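Local coordinates for protein fusolin (Unidentified entomopoxvirus, PDB 4YN2) that crystallises in vivo into the viral spindles that enhance virulence and, from its lytic polysaccharide mono-oxygenase domain, probably attacks chitin, at residues 154-159 and 205-210. Sequence-based numbering, arbitrary orientation.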
ATOM      1  N   PRO A 154       4.391   2.513 -13.750  1.00 11.90           N
ATOM      2  CA  PRO A 154       3.110   3.165 -14.083  1.00 12.53           C
ATOM      3  C   PRO A 154       1.890   2.310 -14.432  1.00 17.61           C
ATOM      4  O   PRO A 154       0.773   2.761 -14.156  1.00 19.61           O
ATOM      5  CB  PRO A 154       3.476   4.003 -15.301  1.00 14.55           C
ATOM      6  CG  PRO A 154       4.873   4.358 -15.090  1.00 18.30           C
ATOM      7  CD  PRO A 154       5.508   3.166 -14.463  1.00 13.66           C
ATOM      8  N   SER A 155       2.063   1.137 -15.034  1.00 11.92           N
ATOM      9  CA  SER A 155       0.914   0.301 -15.411  1.00 12.24           C
ATOM     10  C   SER A 155       0.627  -0.813 -14.386  1.00 15.45           C
ATOM     11  O   SER A 155      -0.192  -1.686 -14.653  1.00 13.49           O
ATOM     12  CB  SER A 155       1.141  -0.308 -16.794  1.00 16.38           C
ATOM     13  OG  SER A 155       2.327  -1.077 -16.815  1.00 25.54           O
ATOM     14  N   PHE A 156       1.248  -0.756 -13.192  1.00 10.96           N
ATOM     15  CA  PHE A 156       0.982  -1.739 -12.150  1.00  8.03           C
ATOM     16  C   PHE A 156      -0.514  -1.741 -11.807  1.00 10.40           C
ATOM     17  O   PHE A 156      -1.134  -0.688 -11.680  1.00  8.68           O
ATOM     18  CB  PHE A 156       1.832  -1.422 -10.916  1.00  8.77           C
ATOM     19  CG  PHE A 156       1.473  -2.190  -9.674  1.00  8.35           C
ATOM     20  CD1 PHE A 156       1.982  -3.458  -9.453  1.00  9.10           C
ATOM     21  CD2 PHE A 156       0.603  -1.658  -8.738  1.00  8.55           C
ATOM     22  CE1 PHE A 156       1.637  -4.171  -8.310  1.00  8.93           C
ATOM     23  CE2 PHE A 156       0.283  -2.366  -7.587  1.00  9.99           C
ATOM     24  CZ  PHE A 156       0.780  -3.625  -7.395  1.00  7.82           C
ATOM     25  N   ASN A 157      -1.077  -2.925 -11.655  1.00  7.45           N
ATOM     26  CA  ASN A 157      -2.488  -3.101 -11.343  1.00  7.07           C
ATOM     27  C   ASN A 157      -2.582  -3.832 -10.003  1.00 10.39           C
ATOM     28  O   ASN A 157      -2.330  -5.025  -9.932  1.00  9.23           O
ATOM     29  CB  ASN A 157      -3.155  -3.874 -12.494  1.00  6.74           C
ATOM     30  CG  ASN A 157      -4.632  -4.046 -12.321  1.00 17.95           C
ATOM     31  OD1 ASN A 157      -5.160  -3.964 -11.218  1.00 11.76           O
ATOM     32  ND2 ASN A 157      -5.326  -4.336 -13.393  1.00 12.00           N
ATOM     33  N   VAL A 158      -2.930  -3.098  -8.944  1.00  8.71           N
ATOM     34  CA  VAL A 158      -3.007  -3.619  -7.571  1.00  8.68           C
ATOM     35  C   VAL A 158      -3.999  -4.788  -7.423  1.00 11.60           C
ATOM     36  O   VAL A 158      -3.797  -5.634  -6.562  1.00 10.03           O
ATOM     37  CB  VAL A 158      -3.367  -2.476  -6.582  1.00 11.85           C
ATOM     38  CG1 VAL A 158      -4.829  -2.080  -6.698  1.00 11.35           C
ATOM     39  CG2 VAL A 158      -3.027  -2.857  -5.143  1.00 11.87           C
ATOM     40  N   PHE A 159      -5.062  -4.823  -8.233  1.00  9.60           N
ATOM     41  CA  PHE A 159      -6.081  -5.860  -8.147  1.00 10.40           C
ATOM     42  C   PHE A 159      -5.556  -7.243  -8.532  1.00 12.14           C
ATOM     43  O   PHE A 159      -6.056  -8.237  -8.004  1.00 10.37           O
ATOM     44  CB  PHE A 159      -7.292  -5.518  -9.033  1.00 12.86           C
ATOM     45  CG  PHE A 159      -8.022  -4.267  -8.617  1.00 15.32           C
ATOM     46  CD1 PHE A 159      -8.937  -4.292  -7.574  1.00 20.57           C
ATOM     47  CD2 PHE A 159      -7.798  -3.065  -9.266  1.00 18.39           C
ATOM     48  CE1 PHE A 159      -9.590  -3.122  -7.171  1.00 22.07           C
ATOM     49  CE2 PHE A 159      -8.446  -1.901  -8.859  1.00 22.06           C
ATOM     50  CZ  PHE A 159      -9.328  -1.936  -7.805  1.00 20.75           C
ATOM     51  N   GLN A 205      -4.003   3.402  -8.578  1.00 11.38           N
ATOM     52  CA  GLN A 205      -3.456   3.020  -7.304  1.00  9.84           C
ATOM     53  C   GLN A 205      -2.073   2.398  -7.483  1.00 11.42           C
ATOM     54  O   GLN A 205      -1.868   1.610  -8.404  1.00  9.67           O
ATOM     55  CB  GLN A 205      -4.412   2.045  -6.603  1.00 11.09           C
ATOM     56  CG  GLN A 205      -4.132   1.939  -5.135  1.00 17.70           C
ATOM     57  CD  GLN A 205      -5.122   1.057  -4.429  1.00 20.67           C
ATOM     58  OE1 GLN A 205      -6.336   1.150  -4.628  1.00 18.95           O
ATOM     59  NE2 GLN A 205      -4.639   0.251  -3.516  1.00 12.36           N
ATOM     60  N   ALA A 206      -1.118   2.831  -6.655  1.00  7.53           N
ATOM     61  CA  ALA A 206       0.261   2.370  -6.699  1.00  7.56           C
ATOM     62  C   ALA A 206       0.682   1.837  -5.350  1.00 10.86           C
ATOM     63  O   ALA A 206      -0.043   1.965  -4.362  1.00 10.66           O
ATOM     64  CB  ALA A 206       1.168   3.527  -7.105  1.00  8.23           C
ATOM     65  N   VAL A 207       1.880   1.273  -5.304  1.00  7.21           N
ATOM     66  CA  VAL A 207       2.472   0.783  -4.075  1.00  5.94           C
ATOM     67  C   VAL A 207       3.855   1.367  -3.920  1.00  8.04           C
ATOM     68  O   VAL A 207       4.671   1.231  -4.829  1.00  8.10           O
ATOM     69  CB  VAL A 207       2.545  -0.770  -4.022  1.00  9.70           C
ATOM     70  CG1 VAL A 207       3.272  -1.248  -2.760  1.00  9.88           C
ATOM     71  CG2 VAL A 207       1.161  -1.387  -4.097  1.00 10.10           C
ATOM     72  N   LEU A 208       4.146   1.955  -2.753  1.00  4.59           N
ATOM     73  CA  LEU A 208       5.506   2.351  -2.396  1.00  4.76           C
ATOM     74  C   LEU A 208       6.098   1.203  -1.624  1.00  8.56           C
ATOM     75  O   LEU A 208       5.405   0.610  -0.796  1.00  8.76           O
ATOM     76  CB  LEU A 208       5.564   3.617  -1.548  1.00  5.27           C
ATOM     77  CG  LEU A 208       4.969   4.871  -2.119  1.00 10.00           C
ATOM     78  CD1 LEU A 208       4.910   5.938  -1.044  1.00  9.79           C
ATOM     79  CD2 LEU A 208       5.767   5.358  -3.316  1.00 13.36           C
ATOM     80  N   TYR A 209       7.327   0.826  -1.929  1.00  5.71           N
ATOM     81  CA  TYR A 209       8.029  -0.227  -1.212  1.00  3.88           C
ATOM     82  C   TYR A 209       9.149   0.457  -0.482  1.00  7.14           C
ATOM     83  O   TYR A 209      10.041   1.014  -1.124  1.00  5.65           O
ATOM     84  CB  TYR A 209       8.535  -1.306  -2.160  1.00  4.06           C
ATOM     85  CG  TYR A 209       9.016  -2.568  -1.475  1.00  4.66           C
ATOM     86  CD1 TYR A 209       8.195  -3.257  -0.591  1.00  6.13           C
ATOM     87  CD2 TYR A 209      10.212  -3.171  -1.848  1.00  5.24           C
ATOM     88  CE1 TYR A 209       8.564  -4.481  -0.063  1.00  6.35           C
ATOM     89  CE2 TYR A 209      10.594  -4.401  -1.321  1.00  5.53           C
ATOM     90  CZ  TYR A 209       9.772  -5.049  -0.421  1.00  9.63           C
ATOM     91  OH  TYR A 209      10.157  -6.266   0.083  1.00  8.95           O
ATOM     92  N   VAL A 210       9.048   0.521   0.842  1.00  3.92           N
ATOM     93  CA  VAL A 210      10.021   1.207   1.689  1.00  3.85           C
ATOM     94  C   VAL A 210      10.896   0.178   2.349  1.00  7.76           C
ATOM     95  O   VAL A 210      10.393  -0.748   2.980  1.00  7.90           O
ATOM     96  CB  VAL A 210       9.326   2.112   2.743  1.00  7.63           C
ATOM     97  CG1 VAL A 210      10.360   2.854   3.582  1.00  7.98           C
ATOM     98  CG2 VAL A 210       8.363   3.099   2.082  1.00  7.49           C
TER
HETATM   99  O   HOH W   1      -3.473  -0.185  -9.488  1.00 13.65           O
HETATM  100  O   HOH W   2      -0.356   1.803 -10.731  1.00 18.36           O
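Phe156 and Val207 meet where the loop after strand 145-152 folds back against the start of strand 206-214, a compact example of how a loop is joined to the β-sandwich core by apolar side chains and trapped water. CE2 of Phe156 lies 3.7 Å from CG2 of Val207, with CZ slightly farther off; the methyl approaches obliquely, neither over the ring face nor at its edge. With CG anti to the backbone N (chi1 169°), the ring reaches in toward the strand, and the carbonyl oxygen of Gln205 lies at the ring edge by CD2, near the ring plane.

Two residues further along the loop, both methyls of Val158 rest against the end of the Gln205 side chain. CG1 lies beside CD and NE2, while CG2 of Val158 is 3.9 Å from NE2 of Gln205. The glutamine crosses this valine in an extended form, chi2 176°, and the amide's polar partner is the backbone oxygen of Trp115, which receives a hydrogen bond from NE2.

Between the backbones sits water. One molecule accepts from Val158 N at 3.0 Å and donates to Gln205 O at 2.6 Å and to Phe156 O at a longer 3.2 Å. A second lies within hydrogen-bonding distance, 2.8 Å, of both Phe156 O and Gln205 O. Further out, Asn157 OD1 accepts from Phe159 N in an Asx turn (3.1 Å), Asp161 receives the N-H of Asn157, and Val207 is hydrogen-bonded to Thr152 at the end of strand 145-152, its N also directed to Thr152 OG1.

Phe156 O and Gln205 O, 4.1 Å apart, are both acceptors and cannot bond to each other; the water that also accepts from Val158 N donates to both and bridges these like poles, while the apolar contacts lie beside them and leave the polar link to water.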